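Local atomic coordinates of esterase (Pelagibacterium halotolerans, PDB entry 5DWD), a protein that probably hydrolyses carboxylic ester bonds, as a carboxylesterase of the alpha/beta hydrolase superfamily. Residues L150-A161 with E175-I185. Numbering follows the deposited sequence.
Sequences LRLPEPLKAIIA and EIASKPPVLLI
Arg151 and Glu175 open a seam of polar ties between the end of helix 169-175, the loop after it and the loop before strand 158-162. Arg151, its chain extended from CG to NE, turns NE and NH2 to one oxygen, Glu175 OE1 (2.8 Å from NE). That oxygen lies in the guanidinium plane, itself 88° from the carboxylate plane; NE meets the anti lone pair, NH2 comes from above the carboxylate. A methionine in place of Arg151 would probably leave Glu175 without its counter-charge and both donors, and Tyr147 without its cation-pi partner and the bond from NH1 to its backbone O. Ala177 N reaches Leu150 O at 2.8 Å, almost straight (178°). Ser178 OG, turned between its own backbone N and carbonyl carbon (chi1 55°), thereby donates to Leu152 O at 2.6 Å; a water joins it to Leu156 N. The Pro180 ring lies against two touching methyls, CD on Leu150 CD2 (3.7 Å) and CG on Ile159 CD1. Strands 158-162 and 182-187 pair in parallel from Ile159 N to Pro181 O (2.9 Å) onward. This beta-alpha-beta crossover exemplifies a division of labour: directional bonds set how the loops meet, whereas the strands rely on backbone bonds and apolar contact.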
loop_
_atom_site.group_PDB
_atom_site.type_symbol
_atom_site.label_atom_id
_atom_site.label_comp_id
_atom_site.label_asym_id
_atom_site.label_seq_id
_atom_site.Cartn_x
_atom_site.Cartn_y
_atom_site.Cartn_z
ATOM N N LEU B 150 -3.237 -6.644 -8.463
ATOM C CA LEU B 150 -3.930 -5.424 -8.002
ATOM C C LEU B 150 -5.362 -5.726 -7.639
ATOM O O LEU B 150 -5.978 -4.888 -7.002
ATOM C CB LEU B 150 -3.840 -4.266 -9.023
ATOM C CG LEU B 150 -2.402 -3.810 -9.221
ATOM C CD1 LEU B 150 -2.372 -2.730 -10.300
ATOM C CD2 LEU B 150 -1.726 -3.293 -7.937
ATOM N N ARG B 151 -5.816 -6.912 -7.959
ATOM C CA ARG B 151 -7.217 -7.338 -7.582
ATOM C C ARG B 151 -7.226 -8.218 -6.321
ATOM O O ARG B 151 -8.316 -8.637 -5.889
ATOM C CB ARG B 151 -7.859 -8.016 -8.753
ATOM C CG ARG B 151 -8.292 -7.070 -9.863
ATOM C CD ARG B 151 -8.842 -7.824 -11.111
ATOM N NE ARG B 151 -9.376 -6.890 -12.079
ATOM C CZ ARG B 151 -8.677 -6.094 -12.878
ATOM N NH1 ARG B 151 -7.315 -6.091 -12.864
ATOM N NH2 ARG B 151 -9.323 -5.273 -13.718
ATOM N N LEU B 152 -6.080 -8.536 -5.747
ATOM C CA LEU B 152 -6.027 -9.289 -4.498
ATOM C C LEU B 152 -6.544 -8.445 -3.334
ATOM O O LEU B 152 -6.200 -7.311 -3.187
ATOM C CB LEU B 152 -4.587 -9.691 -4.176
ATOM C CG LEU B 152 -4.017 -10.735 -5.103
ATOM C CD1 LEU B 152 -2.528 -10.852 -4.886
ATOM C CD2 LEU B 152 -4.684 -12.071 -4.834
ATOM N N PRO B 153 -7.391 -9.051 -2.458
ATOM C CA PRO B 153 -7.983 -8.292 -1.365
ATOM C C PRO B 153 -6.971 -7.938 -0.265
ATOM O O PRO B 153 -7.147 -6.957 0.452
ATOM C CB PRO B 153 -9.082 -9.276 -0.855
ATOM C CG PRO B 153 -8.531 -10.638 -1.150
ATOM C CD PRO B 153 -7.843 -10.461 -2.502
ATOM N N GLU B 154 -5.886 -8.691 -0.122
ATOM C CA GLU B 154 -4.819 -8.301 0.804
ATOM C C GLU B 154 -3.552 -8.056 -0.025
ATOM O O GLU B 154 -3.285 -8.874 -0.915
ATOM C CB GLU B 154 -4.593 -9.392 1.829
ATOM C CG GLU B 154 -5.645 -9.343 2.923
ATOM C CD GLU B 154 -6.139 -10.715 3.290
ATOM O OE1 GLU B 154 -7.372 -10.959 3.134
ATOM O OE2 GLU B 154 -5.275 -11.538 3.696
ATOM N N PRO B 155 -2.835 -6.962 0.263
ATOM C CA PRO B 155 -1.761 -6.567 -0.638
ATOM C C PRO B 155 -0.561 -7.504 -0.592
ATOM O O PRO B 155 -0.126 -7.988 0.469
ATOM C CB PRO B 155 -1.353 -5.174 -0.139
ATOM C CG PRO B 155 -1.844 -5.087 1.248
ATOM C CD PRO B 155 -3.082 -5.896 1.280
ATOM N N LEU B 156 0.019 -7.695 -1.765
ATOM C CA LEU B 156 1.342 -8.248 -1.882
ATOM C C LEU B 156 2.389 -7.339 -1.282
ATOM O O LEU B 156 2.206 -6.142 -1.120
ATOM C CB LEU B 156 1.663 -8.427 -3.380
ATOM C CG LEU B 156 0.752 -9.406 -4.096
ATOM C CD1 LEU B 156 0.761 -9.163 -5.592
ATOM C CD2 LEU B 156 1.176 -10.845 -3.810
ATOM N N LYS B 157 3.560 -7.896 -1.036
ATOM C CA LYS B 157 4.703 -7.129 -0.634
ATOM C C LYS B 157 5.092 -6.228 -1.797
ATOM O O LYS B 157 5.495 -5.120 -1.538
ATOM C CB LYS B 157 5.851 -8.035 -0.322
ATOM C CG LYS B 157 7.060 -7.346 0.252
ATOM C CD LYS B 157 8.218 -8.328 0.500
ATOM C CE LYS B 157 7.871 -9.344 1.550
ATOM N NZ LYS B 157 7.782 -8.764 2.911
ATOM N N ALA B 158 4.923 -6.716 -3.040
ATOM C CA ALA B 158 5.262 -5.877 -4.221
ATOM C C ALA B 158 4.893 -6.566 -5.527
ATOM O O ALA B 158 4.737 -7.793 -5.526
ATOM C CB ALA B 158 6.759 -5.588 -4.291
ATOM N N ILE B 159 4.821 -5.789 -6.632
ATOM C CA ILE B 159 4.778 -6.387 -7.955
ATOM C C ILE B 159 5.973 -5.804 -8.759
ATOM O O ILE B 159 6.194 -4.619 -8.735
ATOM C CB ILE B 159 3.432 -6.068 -8.678
ATOM C CG1 ILE B 159 2.259 -6.549 -7.820
ATOM C CG2 ILE B 159 3.409 -6.528 -10.112
ATOM C CD1 ILE B 159 0.929 -6.139 -8.320
ATOM N N ILE B 160 6.615 -6.673 -9.534
ATOM C CA ILE B 160 7.634 -6.302 -10.496
ATOM C C ILE B 160 7.144 -6.731 -11.893
ATOM O O ILE B 160 6.925 -7.920 -12.126
ATOM C CB ILE B 160 9.034 -6.846 -10.232
ATOM C CG1 ILE B 160 9.453 -6.452 -8.838
ATOM C CG2 ILE B 160 9.964 -6.252 -11.317
ATOM C CD1 ILE B 160 10.813 -6.960 -8.430
ATOM N N ALA B 161 6.920 -5.745 -12.764
ATOM C CA ALA B 161 6.426 -5.990 -14.119
ATOM C C ALA B 161 7.463 -5.616 -15.136
ATOM O O ALA B 161 7.674 -4.432 -15.359
ATOM C CB ALA B 161 5.144 -5.215 -14.340
ATOM N N GLU B 175 -11.992 -1.935 -10.027
ATOM C CA GLU B 175 -11.767 -3.255 -9.464
ATOM C C GLU B 175 -10.546 -3.370 -8.573
ATOM O O GLU B 175 -10.379 -4.395 -7.929
ATOM C CB GLU B 175 -11.663 -4.280 -10.580
ATOM C CG GLU B 175 -12.971 -4.403 -11.370
ATOM C CD GLU B 175 -13.012 -5.454 -12.461
ATOM O OE1 GLU B 175 -11.998 -6.105 -12.798
ATOM O OE2 GLU B 175 -14.106 -5.589 -13.055
ATOM N N ILE B 176 -9.728 -2.338 -8.535
ATOM C CA ILE B 176 -8.505 -2.406 -7.745
ATOM C C ILE B 176 -8.881 -2.708 -6.304
ATOM O O ILE B 176 -9.814 -2.080 -5.782
ATOM C CB ILE B 176 -7.641 -1.160 -7.901
ATOM C CG1 ILE B 176 -6.367 -1.338 -7.116
ATOM C CG2 ILE B 176 -8.316 0.093 -7.361
ATOM C CD1 ILE B 176 -5.305 -0.374 -7.532
ATOM N N ALA B 177 -8.192 -3.671 -5.699
ATOM C CA ALA B 177 -8.538 -4.162 -4.356
ATOM C C ALA B 177 -7.407 -3.960 -3.322
ATOM O O ALA B 177 -7.636 -4.024 -2.102
ATOM C CB ALA B 177 -8.938 -5.607 -4.460
ATOM N N SER B 178 -6.173 -3.690 -3.765
ATOM C CA SER B 178 -5.093 -3.451 -2.844
ATOM C C SER B 178 -4.014 -2.715 -3.615
ATOM O O SER B 178 -4.101 -2.636 -4.876
ATOM C CB SER B 178 -4.538 -4.768 -2.284
ATOM O OG SER B 178 -4.125 -5.704 -3.339
ATOM N N LYS B 179 -3.055 -2.174 -2.869
ATOM C CA LYS B 179 -2.090 -1.184 -3.428
ATOM C C LYS B 179 -0.699 -1.469 -2.983
ATOM O O LYS B 179 -0.050 -0.641 -2.346
ATOM C CB LYS B 179 -2.525 0.245 -3.064
ATOM C CG LYS B 179 -3.893 0.552 -3.579
ATOM C CD LYS B 179 -4.295 1.975 -3.370
ATOM C CE LYS B 179 -5.767 2.163 -3.671
ATOM N NZ LYS B 179 -6.252 3.541 -3.519
ATOM N N PRO B 180 -0.145 -2.588 -3.470
ATOM C CA PRO B 180 1.234 -2.858 -3.174
ATOM C C PRO B 180 2.142 -1.907 -3.966
ATOM O O PRO B 180 1.667 -1.360 -4.999
ATOM C CB PRO B 180 1.395 -4.262 -3.705
ATOM C CG PRO B 180 0.509 -4.321 -4.881
ATOM C CD PRO B 180 -0.735 -3.581 -4.409
ATOM N N PRO B 181 3.402 -1.740 -3.560
ATOM C CA PRO B 181 4.327 -1.021 -4.420
ATOM C C PRO B 181 4.573 -1.792 -5.715
ATOM O O PRO B 181 4.549 -2.997 -5.737
ATOM C CB PRO B 181 5.621 -0.977 -3.654
ATOM C CG PRO B 181 5.481 -1.958 -2.570
ATOM C CD PRO B 181 4.034 -2.166 -2.301
ATOM N N VAL B 182 4.829 -1.018 -6.795
ATOM C CA VAL B 182 4.944 -1.601 -8.109
ATOM C C VAL B 182 6.181 -0.999 -8.757
ATOM O O VAL B 182 6.381 0.204 -8.770
ATOM C CB VAL B 182 3.684 -1.316 -8.986
ATOM C CG1 VAL B 182 3.914 -1.721 -10.443
ATOM C CG2 VAL B 182 2.433 -1.970 -8.407
ATOM N N LEU B 183 7.000 -1.856 -9.324
ATOM C CA LEU B 183 8.111 -1.427 -10.152
ATOM C C LEU B 183 7.906 -1.903 -11.586
ATOM O O LEU B 183 7.754 -3.126 -11.848
ATOM C CB LEU B 183 9.391 -2.057 -9.644
ATOM C CG LEU B 183 10.702 -1.911 -10.405
ATOM C CD1 LEU B 183 10.981 -0.460 -10.711
ATOM C CD2 LEU B 183 11.858 -2.613 -9.752
ATOM N N LEU B 184 7.880 -0.963 -12.533
ATOM C CA LEU B 184 7.801 -1.251 -13.952
ATOM C C LEU B 184 9.163 -1.095 -14.569
ATOM O O LEU B 184 9.842 -0.101 -14.261
ATOM C CB LEU B 184 6.867 -0.251 -14.640
ATOM C CG LEU B 184 5.459 -0.096 -14.012
ATOM C CD1 LEU B 184 4.759 1.152 -14.573
ATOM C CD2 LEU B 184 4.583 -1.320 -14.186
ATOM N N ILE B 185 9.543 -2.061 -15.418
ATOM C CA ILE B 185 10.828 -2.042 -16.078
ATOM C C ILE B 185 10.587 -2.371 -17.505
ATOM O O ILE B 185 9.933 -3.387 -17.804
ATOM C CB ILE B 185 11.748 -3.126 -15.468
ATOM C CG1 ILE B 185 12.045 -2.732 -14.010
ATOM C CG2 ILE B 185 13.041 -3.254 -16.294
ATOM C CD1 ILE B 185 12.810 -3.714 -13.273
HETATM O O HOH W 1 -1.687 -6.824 -3.992
#